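PDB 6R7V: mirolysin from Tannerella forsythia, which is a zinc metallopeptidase of the pappalysin family of metzincins, here in its latent zymogen form, and probably cleaves protein substrates. Local coordinates for residues T44-P48 / M300-N305. The protein carries 1 engineered substitution. Residues are numbered along the deposited sequence; the frame is centred on the assembly and turned at random.
Sequences TILIP and MQIYAN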
# COMPACT_ATOMS: atom_id res chain seq x y z
N THR A 44 -9.47 6.39 -15.70
CA THR A 44 -9.09 6.63 -14.33
C THR A 44 -9.84 5.69 -13.40
O THR A 44 -11.06 5.49 -13.54
CB THR A 44 -9.34 8.08 -13.94
OG1 THR A 44 -8.65 8.95 -14.83
CG2 THR A 44 -8.83 8.38 -12.53
N ILE A 45 -9.09 5.06 -12.47
CA ILE A 45 -9.65 4.17 -11.47
C ILE A 45 -9.85 5.01 -10.22
O ILE A 45 -8.91 5.69 -9.80
CB ILE A 45 -8.69 2.98 -11.24
CG1 ILE A 45 -8.65 2.08 -12.48
CG2 ILE A 45 -9.08 2.20 -9.97
CD1 ILE A 45 -7.49 1.08 -12.49
N LEU A 46 -11.07 5.00 -9.66
CA LEU A 46 -11.37 5.78 -8.47
C LEU A 46 -11.56 4.85 -7.28
O LEU A 46 -12.35 3.90 -7.35
CB LEU A 46 -12.63 6.63 -8.71
CG LEU A 46 -13.19 7.42 -7.52
CD1 LEU A 46 -12.16 8.39 -6.96
CD2 LEU A 46 -14.44 8.19 -7.96
N ILE A 47 -10.90 5.17 -6.18
CA ILE A 47 -10.97 4.38 -4.96
C ILE A 47 -11.63 5.18 -3.85
O ILE A 47 -10.99 6.09 -3.33
CB ILE A 47 -9.54 3.98 -4.50
CG1 ILE A 47 -8.70 3.29 -5.60
CG2 ILE A 47 -9.59 3.12 -3.21
CD1 ILE A 47 -9.13 2.04 -6.04
N PRO A 48 -12.86 4.81 -3.42
CA PRO A 48 -13.46 5.43 -2.21
C PRO A 48 -12.72 4.96 -0.98
O PRO A 48 -12.44 3.77 -0.85
CB PRO A 48 -14.90 4.87 -2.20
CG PRO A 48 -15.13 4.30 -3.60
CD PRO A 48 -13.75 3.78 -3.98
N MET A 300 -15.40 -2.32 -6.99
CA MET A 300 -15.14 -1.04 -6.38
C MET A 300 -15.39 0.08 -7.39
O MET A 300 -15.72 1.19 -7.00
CB MET A 300 -13.71 -1.00 -5.86
CG MET A 300 -13.40 0.25 -5.11
SD MET A 300 -11.83 0.09 -4.31
CE MET A 300 -12.31 -0.84 -2.83
N GLN A 301 -15.25 -0.22 -8.69
CA GLN A 301 -15.45 0.82 -9.69
C GLN A 301 -16.92 1.07 -10.01
O GLN A 301 -17.23 2.15 -10.53
CB GLN A 301 -14.68 0.50 -10.97
CG GLN A 301 -13.18 0.44 -10.71
CD GLN A 301 -12.68 1.68 -10.03
OE1 GLN A 301 -12.68 2.78 -10.62
NE2 GLN A 301 -12.30 1.54 -8.75
N ILE A 302 -17.81 0.11 -9.75
CA ILE A 302 -19.22 0.23 -10.13
C ILE A 302 -19.91 1.37 -9.35
O ILE A 302 -20.60 2.20 -9.95
CB ILE A 302 -19.98 -1.12 -9.97
CG1 ILE A 302 -19.33 -2.27 -10.81
CG2 ILE A 302 -21.49 -0.98 -10.34
CD1 ILE A 302 -19.21 -2.09 -12.33
N TYR A 303 -19.65 1.47 -8.06
CA TYR A 303 -20.31 2.49 -7.28
C TYR A 303 -19.33 3.55 -6.75
O TYR A 303 -19.74 4.35 -5.90
CB TYR A 303 -21.08 1.83 -6.11
CG TYR A 303 -21.96 0.69 -6.58
CD1 TYR A 303 -23.15 0.94 -7.26
CD2 TYR A 303 -21.57 -0.63 -6.40
CE1 TYR A 303 -23.94 -0.10 -7.74
CE2 TYR A 303 -22.36 -1.69 -6.86
CZ TYR A 303 -23.54 -1.42 -7.53
OH TYR A 303 -24.31 -2.45 -8.03
N ALA A 304 -18.08 3.64 -7.28
CA ALA A 304 -17.13 4.62 -6.73
C ALA A 304 -17.61 6.06 -6.81
O ALA A 304 -17.44 6.79 -5.83
CB ALA A 304 -15.78 4.51 -7.41
N ASN A 305 -18.23 6.47 -7.93
CA ASN A 305 -18.71 7.85 -8.08
C ASN A 305 -19.80 8.15 -7.07
O ASN A 305 -19.75 9.20 -6.45
CB ASN A 305 -19.21 8.12 -9.49
CG ASN A 305 -18.11 8.31 -10.50
OD1 ASN A 305 -18.20 7.82 -11.63
ND2 ASN A 305 -17.06 9.03 -10.14
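Ala-304 is the apolar centre of this contact: its methyl touches both Leu-46 and Pro-48, with CB of Ala-304 3.9 Å from CG of Leu-46 and also 3.9 Å from CG of Pro-48. The small side chain lets the backbones close in, to 5.9 Å between the CA atoms of Pro-48 and Ala-304. Met-300 extends the greasy patch, its CG meeting Pro-48 CD at 3.7 Å and its SD meeting Ile-47 CD1 at 3.8 Å. Further out, Gln-301 folds its carboxamide against the strand and mimics a neighbouring strand: Leu-46 N donates to Gln-301 OE1 (2.9 Å), while Gln-301 NE2 donates to Leu-46 O (2.7 Å). One side chain thus satisfies both backbone polar groups of Leu-46. At the solvent-exposed edge, Asn-305 ND2 packs 3.5 Å from Leu-46 CD2. Ile-45 and Ile-47 bond through their backbones to strand 101-105, which leaves the backbone N and O of Leu-46 directed to the opposite edge of strand 45-55, where Gln-301 takes them up. Phe-290, from a loop, touches Ile-45, Ile-47 and Gln-301. The C-terminal helices 299-302 and 304-307 pack beside the start of this inner strand of the main sheet, where Pro-48 pairs with Leu-152 of strand 152-157.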